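Local coordinates for Alpha/beta hydrolase fold protein (Sphaerobacter thermophilus, PDB 3R0V) that probably acts as a hydrolase and, in this crystal, holds d-malate in a pocket of its alpha/beta-hydrolase fold, at residues 9-14 / 56-61; 67-72 / 185-190; 121-126 / 225-230. One frame throughout, in Å; residues are numbered along the deposited sequence. Where two conformers were deposited one is given.

Contact 1 of 3, residues 9-14 / 56-61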
loop_
_atom_site.group_PDB
_atom_site.type_symbol
_atom_site.label_atom_id
_atom_site.label_comp_id
_atom_site.label_asym_id
_atom_site.label_seq_id
_atom_site.Cartn_x
_atom_site.Cartn_y
_atom_site.Cartn_z
ATOM N N SER A 9 -17.489 7.613 2.239
ATOM C CA SER A 9 -16.932 7.772 0.912
ATOM C C SER A 9 -18.043 8.282 -0.015
ATOM O O SER A 9 -19.210 8.310 0.368
ATOM C CB SER A 9 -16.402 6.415 0.423
ATOM O OG SER A 9 -15.594 6.570 -0.727
ATOM N N SER A 10 -17.677 8.676 -1.230
ATOM C CA SER A 10 -18.645 9.176 -2.205
ATOM C C SER A 10 -19.833 8.227 -2.376
ATOM O O SER A 10 -20.983 8.676 -2.493
ATOM C CB SER A 10 -17.962 9.416 -3.558
ATOM O OG SER A 10 -18.846 10.041 -4.477
ATOM N N ASP A 11 -19.564 6.921 -2.387
ATOM C CA ASP A 11 -20.632 5.934 -2.576
ATOM C C ASP A 11 -21.373 5.573 -1.297
ATOM O O ASP A 11 -22.214 4.673 -1.296
ATOM C CB ASP A 11 -20.105 4.674 -3.281
ATOM C CG ASP A 11 -19.235 3.790 -2.381
ATOM O OD1 ASP A 11 -18.983 4.134 -1.200
ATOM O OD2 ASP A 11 -18.779 2.744 -2.884
ATOM N N GLY A 12 -21.082 6.286 -0.217
ATOM C CA GLY A 12 -21.770 6.041 1.035
ATOM C C GLY A 12 -21.067 5.097 2.002
ATOM O O GLY A 12 -21.474 5.010 3.162
ATOM N N THR A 13 -20.016 4.409 1.555
ATOM C CA THR A 13 -19.311 3.455 2.410
ATOM C C THR A 13 -18.657 4.140 3.605
ATOM O O THR A 13 -17.894 5.087 3.434
ATOM C CB THR A 13 -18.202 2.746 1.636
ATOM O OG1 THR A 13 -18.759 2.167 0.456
ATOM C CG2 THR A 13 -17.575 1.637 2.474
ATOM N N PRO A 14 -18.934 3.657 4.823
ATOM C CA PRO A 14 -18.225 4.224 5.977
ATOM C C PRO A 14 -16.779 3.733 6.012
ATOM O O PRO A 14 -16.529 2.516 5.977
ATOM C CB PRO A 14 -19.001 3.671 7.172
ATOM C CG PRO A 14 -19.631 2.408 6.665
ATOM C CD PRO A 14 -19.951 2.664 5.215
ATOM N N ASP A 56 -8.756 2.100 7.625
ATOM C CA ASP A 56 -9.032 0.777 7.109
ATOM C C ASP A 56 -9.585 0.921 5.701
ATOM O O ASP A 56 -10.616 1.543 5.502
ATOM C CB ASP A 56 -10.091 0.088 7.973
ATOM C CG ASP A 56 -9.600 -0.250 9.376
ATOM O OD1 ASP A 56 -8.456 -0.724 9.526
ATOM O OD2 ASP A 56 -10.369 -0.084 10.340
ATOM N N ARG A 57 -8.897 0.352 4.727
ATOM C CA ARG A 57 -9.415 0.335 3.370
ATOM C C ARG A 57 -10.732 -0.438 3.333
ATOM O O ARG A 57 -11.026 -1.247 4.223
ATOM C CB ARG A 57 -8.374 -0.262 2.417
ATOM C CG ARG A 57 -7.272 0.762 2.085
ATOM C CD ARG A 57 -6.122 0.147 1.289
ATOM N NE ARG A 57 -6.572 -0.405 0.006
ATOM C CZ ARG A 57 -5.830 -1.219 -0.744
ATOM N NH1 ARG A 57 -4.617 -1.571 -0.325
ATOM N NH2 ARG A 57 -6.298 -1.697 -1.899
ATOM N N ARG A 58 -11.542 -0.168 2.316
ATOM C CA ARG A 58 -12.869 -0.770 2.286
ATOM C C ARG A 58 -12.830 -2.293 2.366
ATOM O O ARG A 58 -11.939 -2.946 1.806
ATOM C CB ARG A 58 -13.707 -0.287 1.094
ATOM C CG ARG A 58 -13.172 -0.629 -0.278
ATOM C CD ARG A 58 -14.215 -0.294 -1.340
ATOM N NE ARG A 58 -14.619 1.103 -1.207
ATOM C CZ ARG A 58 -15.818 1.589 -1.509
ATOM N NH1 ARG A 58 -16.059 2.881 -1.335
ATOM N NH2 ARG A 58 -16.770 0.799 -2.000
ATOM N N GLY A 59 -13.791 -2.844 3.100
ATOM C CA GLY A 59 -13.897 -4.281 3.284
ATOM C C GLY A 59 -12.989 -4.824 4.366
ATOM O O GLY A 59 -12.949 -6.041 4.559
ATOM N N ARG A 60 -12.279 -3.943 5.076
ATOM C CA ARG A 60 -11.324 -4.355 6.113
ATOM C C ARG A 60 -11.571 -3.646 7.432
ATOM O O ARG A 60 -12.119 -2.553 7.472
ATOM C CB ARG A 60 -9.898 -4.021 5.678
ATOM C CG ARG A 60 -9.614 -4.376 4.250
ATOM C CD ARG A 60 -8.254 -3.889 3.861
ATOM N NE ARG A 60 -8.132 -3.882 2.415
ATOM C CZ ARG A 60 -6.989 -4.067 1.772
ATOM N NH1 ARG A 60 -5.862 -4.266 2.457
ATOM N NH2 ARG A 60 -6.983 -4.041 0.452
ATOM N N GLY A 61 -11.113 -4.257 8.517
ATOM C CA GLY A 61 -11.140 -3.617 9.820
ATOM C C GLY A 61 -12.533 -3.128 10.151
ATOM O O GLY A 61 -13.490 -3.911 10.112
#

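Contact 2 of 3, residues 67-72 / 185-190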
loop_
_atom_site.group_PDB
_atom_site.type_symbol
_atom_site.label_atom_id
_atom_site.label_comp_id
_atom_site.label_asym_id
_atom_site.label_seq_id
_atom_site.Cartn_x
_atom_site.Cartn_y
_atom_site.Cartn_z
ATOM N N PRO A 67 -20.490 -2.989 -2.880
ATOM C CA PRO A 67 -20.226 -3.506 -4.230
ATOM C C PRO A 67 -20.966 -2.671 -5.292
ATOM O O PRO A 67 -21.941 -1.999 -4.969
ATOM C CB PRO A 67 -20.781 -4.943 -4.180
ATOM C CG PRO A 67 -20.989 -5.244 -2.724
ATOM C CD PRO A 67 -21.272 -3.930 -2.062
ATOM N N PRO A 68 -20.491 -2.722 -6.543
ATOM C CA PRO A 68 -19.353 -3.532 -6.981
ATOM C C PRO A 68 -18.019 -2.834 -6.735
ATOM O O PRO A 68 -17.940 -1.596 -6.725
ATOM C CB PRO A 68 -19.585 -3.654 -8.483
ATOM C CG PRO A 68 -20.273 -2.360 -8.839
ATOM C CD PRO A 68 -21.146 -2.024 -7.669
ATOM N N TYR A 69 -16.968 -3.623 -6.543
ATOM C CA TYR A 69 -15.656 -3.042 -6.372
ATOM C C TYR A 69 -15.242 -2.293 -7.635
ATOM O O TYR A 69 -15.524 -2.729 -8.751
ATOM C CB TYR A 69 -14.607 -4.113 -6.044
ATOM C CG TYR A 69 -13.256 -3.463 -5.868
ATOM C CD1 TYR A 69 -12.906 -2.865 -4.665
ATOM C CD2 TYR A 69 -12.366 -3.394 -6.923
ATOM C CE1 TYR A 69 -11.693 -2.225 -4.520
ATOM C CE2 TYR A 69 -11.158 -2.759 -6.800
ATOM C CZ TYR A 69 -10.824 -2.187 -5.595
ATOM O OH TYR A 69 -9.620 -1.549 -5.495
ATOM N N ALA A 70 -14.571 -1.161 -7.450
ATOM C CA ALA A 70 -13.843 -0.495 -8.521
ATOM C C ALA A 70 -12.680 0.226 -7.870
ATOM O O ALA A 70 -12.800 0.699 -6.736
ATOM C CB ALA A 70 -14.736 0.503 -9.264
ATOM N N VAL A 71 -11.554 0.303 -8.577
ATOM C CA VAL A 71 -10.404 1.038 -8.068
ATOM C C VAL A 71 -10.807 2.483 -7.747
ATOM O O VAL A 71 -10.360 3.044 -6.745
ATOM C CB VAL A 71 -9.200 0.989 -9.043
ATOM C CG1 VAL A 71 -8.021 1.790 -8.504
ATOM C CG2 VAL A 71 -8.785 -0.458 -9.305
ATOM N N GLU A 72 -11.672 3.075 -8.572
ATOM C CA GLU A 72 -12.126 4.443 -8.330
ATOM C C GLU A 72 -12.763 4.605 -6.950
ATOM O O GLU A 72 -12.653 5.670 -6.332
ATOM C CB GLU A 72 -13.092 4.889 -9.430
ATOM C CG GLU A 72 -13.361 6.391 -9.445
ATOM C CD GLU A 72 -12.209 7.178 -10.053
ATOM O OE1 GLU A 72 -11.406 6.596 -10.821
ATOM O OE2 GLU A 72 -12.112 8.391 -9.766
ATOM N N LEU A 185 -8.074 -9.510 -1.415
ATOM C CA LEU A 185 -6.945 -9.720 -2.313
ATOM C C LEU A 185 -7.262 -9.382 -3.780
ATOM O O LEU A 185 -6.409 -8.826 -4.475
ATOM C CB LEU A 185 -6.381 -11.139 -2.178
ATOM C CG LEU A 185 -5.565 -11.397 -0.907
ATOM C CD1 LEU A 185 -5.383 -12.898 -0.650
ATOM C CD2 LEU A 185 -4.219 -10.674 -0.936
ATOM N N PRO A 186 -8.480 -9.706 -4.260
ATOM C CA PRO A 186 -8.802 -9.291 -5.630
ATOM C C PRO A 186 -8.822 -7.771 -5.794
ATOM O O PRO A 186 -8.618 -7.283 -6.899
ATOM C CB PRO A 186 -10.193 -9.884 -5.865
ATOM C CG PRO A 186 -10.249 -11.070 -4.939
ATOM C CD PRO A 186 -9.527 -10.574 -3.699
ATOM N N TYR A 187 -9.079 -7.032 -4.721
ATOM C CA TYR A 187 -9.076 -5.572 -4.798
ATOM C C TYR A 187 -7.668 -5.071 -5.085
ATOM O O TYR A 187 -7.468 -4.202 -5.938
ATOM C CB TYR A 187 -9.549 -4.957 -3.487
ATOM C CG TYR A 187 -10.968 -5.276 -3.083
ATOM C CD1 TYR A 187 -11.806 -6.019 -3.897
ATOM C CD2 TYR A 187 -11.480 -4.776 -1.889
ATOM C CE1 TYR A 187 -13.119 -6.285 -3.516
ATOM C CE2 TYR A 187 -12.775 -5.025 -1.507
ATOM C CZ TYR A 187 -13.592 -5.783 -2.321
ATOM O OH TYR A 187 -14.895 -6.030 -1.935
ATOM N N ASP A 188 -6.685 -5.618 -4.376
ATOM C CA ASP A 188 -5.308 -5.218 -4.620
ATOM C C ASP A 188 -4.830 -5.652 -6.000
ATOM O O ASP A 188 -4.057 -4.939 -6.645
ATOM C CB ASP A 188 -4.410 -5.692 -3.487
ATOM C CG ASP A 188 -4.593 -4.832 -2.244
ATOM O OD1 ASP A 188 -5.203 -5.282 -1.261
ATOM O OD2 ASP A 188 -4.168 -3.655 -2.291
ATOM N N HIS A 189 -5.305 -6.799 -6.478
ATOM C CA HIS A 189 -4.974 -7.191 -7.840
ATOM C C HIS A 189 -5.502 -6.147 -8.838
ATOM O O HIS A 189 -4.794 -5.742 -9.766
ATOM C CB HIS A 189 -5.536 -8.581 -8.144
ATOM C CG HIS A 189 -5.153 -9.098 -9.499
ATOM N ND1 HIS A 189 -5.792 -10.163 -10.095
ATOM C CD2 HIS A 189 -4.212 -8.683 -10.379
ATOM C CE1 HIS A 189 -5.250 -10.392 -11.280
ATOM N NE2 HIS A 189 -4.291 -9.506 -11.478
ATOM N N ALA A 190 -6.727 -5.677 -8.622
ATOM C CA ALA A 190 -7.293 -4.651 -9.493
ATOM C C ALA A 190 -6.513 -3.329 -9.450
ATOM O O ALA A 190 -6.290 -2.697 -10.485
ATOM C CB ALA A 190 -8.771 -4.422 -9.150
#

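Contact 3 of 3, residues 121-126 / 225-230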
loop_
_atom_site.group_PDB
_atom_site.type_symbol
_atom_site.label_atom_id
_atom_site.label_comp_id
_atom_site.label_asym_id
_atom_site.label_seq_id
_atom_site.Cartn_x
_atom_site.Cartn_y
_atom_site.Cartn_z
ATOM N N TYR A 121 5.133 -2.954 -8.713
ATOM C CA TYR A 121 5.072 -3.022 -10.170
ATOM C C TYR A 121 6.228 -3.893 -10.643
ATOM O O TYR A 121 7.133 -4.208 -9.879
ATOM C CB TYR A 121 5.156 -1.633 -10.810
ATOM C CG TYR A 121 3.944 -0.790 -10.532
ATOM C CD1 TYR A 121 2.804 -0.931 -11.306
ATOM C CD2 TYR A 121 3.926 0.126 -9.481
ATOM C CE1 TYR A 121 1.670 -0.175 -11.052
ATOM C CE2 TYR A 121 2.803 0.889 -9.226
ATOM C CZ TYR A 121 1.681 0.728 -10.013
ATOM O OH TYR A 121 0.561 1.485 -9.732
ATOM N N ALA A 122 6.186 -4.289 -11.910
ATOM C CA ALA A 122 7.235 -5.105 -12.501
ATOM C C ALA A 122 7.763 -4.411 -13.741
ATOM O O ALA A 122 6.975 -3.945 -14.568
ATOM C CB ALA A 122 6.676 -6.474 -12.871
ATOM N N VAL A 123 9.084 -4.338 -13.888
ATOM C CA VAL A 123 9.669 -3.718 -15.071
ATOM C C VAL A 123 10.656 -4.607 -15.824
ATOM O O VAL A 123 11.218 -4.181 -16.824
ATOM C CB VAL A 123 10.383 -2.402 -14.727
ATOM C CG1 VAL A 123 9.384 -1.415 -14.136
ATOM C CG2 VAL A 123 11.547 -2.658 -13.759
ATOM N N ASP A 124 10.875 -5.824 -15.342
ATOM C CA ASP A 124 11.853 -6.712 -15.975
ATOM C C ASP A 124 11.599 -8.171 -15.602
ATOM O O ASP A 124 10.779 -8.470 -14.729
ATOM C CB ASP A 124 13.275 -6.295 -15.585
ATOM C CG ASP A 124 13.614 -6.635 -14.144
ATOM O OD1 ASP A 124 13.141 -5.936 -13.217
ATOM O OD2 ASP A 124 14.379 -7.604 -13.918
ATOM N N ASP A 125 12.320 -9.075 -16.258
ATOM C CA ASP A 125 12.096 -10.505 -16.086
ATOM C C ASP A 125 12.633 -11.090 -14.778
ATOM O O ASP A 125 12.392 -12.263 -14.496
ATOM C CB ASP A 125 12.704 -11.292 -17.254
ATOM C CG ASP A 125 11.896 -11.187 -18.542
ATOM O OD1 ASP A 125 10.820 -10.560 -18.578
ATOM O OD2 ASP A 125 12.347 -11.791 -19.541
ATOM N N SER A 126 13.335 -10.301 -13.969
ATOM C CA SER A 126 13.836 -10.826 -12.692
ATOM C C SER A 126 12.700 -11.102 -11.706
ATOM O O SER A 126 12.896 -11.782 -10.709
ATOM C CB SER A 126 14.888 -9.909 -12.058
ATOM O OG SER A 126 14.302 -8.722 -11.552
ATOM N N ALA A 225 11.642 0.408 -8.362
ATOM C CA ALA A 225 11.843 1.639 -7.618
ATOM C C ALA A 225 12.689 2.623 -8.414
ATOM O O ALA A 225 12.370 3.814 -8.515
ATOM C CB ALA A 225 12.471 1.349 -6.264
ATOM N N GLN A 226 13.764 2.122 -9.007
ATOM C CA GLN A 226 14.639 2.954 -9.819
ATOM C C GLN A 226 13.860 3.571 -10.970
ATOM O O GLN A 226 14.010 4.751 -11.287
ATOM C CB GLN A 226 15.806 2.120 -10.366
ATOM C CG GLN A 226 16.951 2.966 -10.940
ATOM C CD GLN A 226 16.744 3.383 -12.394
ATOM O OE1 GLN A 226 17.348 4.354 -12.856
ATOM N NE2 GLN A 226 15.904 2.643 -13.123
ATOM N N GLU A 227 13.041 2.757 -11.624
ATOM C CA GLU A 227 12.316 3.248 -12.786
ATOM C C GLU A 227 11.279 4.291 -12.371
ATOM O O GLU A 227 11.140 5.313 -13.029
ATOM C CB GLU A 227 11.638 2.132 -13.571
ATOM C CG GLU A 227 10.849 2.694 -14.761
ATOM C CD GLU A 227 10.383 1.637 -15.757
ATOM O OE1 GLU A 227 11.137 0.675 -16.028
ATOM O OE2 GLU A 227 9.255 1.784 -16.282
ATOM N N LEU A 228 10.551 4.041 -11.287
ATOM C CA LEU A 228 9.555 5.013 -10.829
ATOM C C LEU A 228 10.218 6.338 -10.475
ATOM O O LEU A 228 9.684 7.408 -10.786
ATOM C CB LEU A 228 8.791 4.492 -9.621
ATOM C CG LEU A 228 7.749 3.426 -9.947
ATOM C CD1 LEU A 228 7.252 2.745 -8.684
ATOM C CD2 LEU A 228 6.586 4.050 -10.700
ATOM N N ALA A 229 11.375 6.281 -9.823
ATOM C CA ALA A 229 12.051 7.512 -9.408
ATOM C C ALA A 229 12.637 8.270 -10.591
ATOM O O ALA A 229 13.001 9.442 -10.462
ATOM C CB ALA A 229 13.126 7.212 -8.371
ATOM N N ASP A 230 12.720 7.609 -11.740
ATOM C CA ASP A 230 13.154 8.266 -12.968
ATOM C C ASP A 230 11.943 8.822 -13.733
ATOM O O ASP A 230 11.987 9.929 -14.284
ATOM C CB ASP A 230 13.951 7.281 -13.835
ATOM C CG ASP A 230 14.573 7.938 -15.056
ATOM O OD1 ASP A 230 15.569 8.676 -14.896
ATOM O OD2 ASP A 230 14.079 7.707 -16.178
#

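Contact 1 of 3, residues 9-14 / 56-61
Asp11 and Arg58 form a largely buried salt bridge that ties the tip of the N-terminal beta hairpin to the loop running from strand 51-52 to helix 71-84 of the alpha/beta-hydrolase fold. The hairpin joins strands 6-8 and 14-16 through a type I turn, Ser9 to Gly12, closed by Gly12 N donating to Ser9 O. Gly12 then takes up positive phi and Ser9 N bonds to Thr13 O, the pattern of a type I turn with a G1 beta bulge. Arg58, in the type II turn from Arg57 to Arg60, reaches out with its chain bent at chi3 and meets the aspartate end-on. NH2 gives 2.9 Å to OD2 of Asp11, on that oxygen's syn lone pair, while NH1 of Arg58 lies 3.2 Å from OD1 of Asp11. Both oxygens sit near the guanidinium plane, but the carboxylate is turned 50° against it, so the pairing is twisted rather than flat. Thr13 approaches across the grain, with CB over one face of the guanidinium, 3.7 Å from NH1 of Arg58. The NE of Arg58 is engaged by Asp77 OD2 of helix 71-84, and Asp77 OD1 bonds Ser9 OG. The site thus illustrates an arginine shared between two acids, which would be expected to offset its charge where access of solvent is limited. What fixes the rotation of Asp11 is its own hairpin: OD1 receives Thr13 N in an Asx turn, and also Thr13 OG1 at 2.6 Å. Counting Arg58 NH1, three donors converge on Asp11 OD1.

Contact 2 of 3, residues 67-72 / 185-190
The rings of Tyr69 and Tyr187 lie one upon the other in an offset stack, centroids 4.1 Å apart and planes only 12° from parallel. Tyr69 comes from the loop leading into helix 71-84. Tyr187 stands on helix 185-192, part of the helical insertion between strands 111-117 and 209-213, where this family commonly carries its cap. The displacement is unequal: CD1 of Tyr69 sits 3.3 Å above the middle of the Tyr187 ring, whereas CD1 of Tyr187 lies toward the rim of Tyr69. The methylene of Tyr187 rests over the same face of Tyr69, CB 4.0 Å from the centroid of that ring and 27° off its normal, an example of a stack extended by a CH-pi contact. Ring and CB can act together because chi2 of Tyr187 is -4°, which lays its ring in the plane of CA, CB and CG and presents one continuous flank to the partner. One turn further along the helix, Ala190 CB approaches the Tyr69 ring obliquely, 3.7 Å from CE2 of Tyr69. Val71 completes the patch with its CG2 branch, set against the Ala190 backbone 3.6 Å from that residue's O. Each phenol is held at its far end by an acid outside the stack, Tyr69 OH by Glu74 and Tyr187 OH by Asp65. An alanine in place of Tyr69 would probably leave the Tyr187 face without its stacking partner, the Ala190 methyl with less to pack on, and Glu74 without the hydroxyl it bonds. Across the two segments, then, cohesion is dispersive and aromatic, and the bonds from the phenols to Glu74 and Asp65 probably limit how far the rings can slide.

Contact 3 of 3, residues 121-126 / 225-230
Glu227 and Leu228, successive residues of helix 219-231, meet Val123 and Tyr121 respectively, on the loop that follows strand 111-117. The contact joins a helix of the core to the start of the long excursion toward helix 134-143. The preceding turn of the helix prepares it: His223 and Thr224 both touch Val123, Thr224 OG1 bonds Tyr121 O and His223 ND1 bonds Asp124 OD1. The other oxygen of Asp124 receives Ser126 N at 2.9 Å, in an Asx turn, together with Ser126 OG. Glu227 comes next along the helix. Its CG is anti to the backbone N (chi1 178°) and the chain stays extended beyond, carrying the carboxylate out alongside Val123, the two side chains sliding past each other in opposite directions. OE1 of Glu227 rests 3.3 Å from CG1 of Val123, an oxygen against hydrocarbon rather than a polar pairing. Leu228 follows and turns to a more buried place, where CD1 stands 4.3 Å from CD2 of Tyr121, oblique to the ring; Pro119 packs on the same leucine. The case illustrates a division of chemistry: between the two segments themselves there is van der Waals contact, close at Val123 and looser at Tyr121, while directional bonding is supplied by the preceding helix turn.

Contacts 1 and 2, with centres 12 Å apart, meet directly at Asp188 on the helix of contact 2: Arg60 NH2 reaches Asp188 OD1 at 2.8 Å and Arg57 NH1 reaches Asp188 OD2 at 2.9 Å. OD2 also bonds the hydroxyl of Ser96, a malate-binding residue beside Ser95 of the probable nucleophile elbow, so this network leads from the 57-60 turn, whose Arg58 holds the hairpin, to Ser96. Contact 3 stands apart, its centre 31 Å from that of contact 1 and 23 Å from that of contact 2. Neither later contact touches the ligand: d-malate is about 11 Å from the Tyr187 side chain and about 9 Å from that of Tyr121.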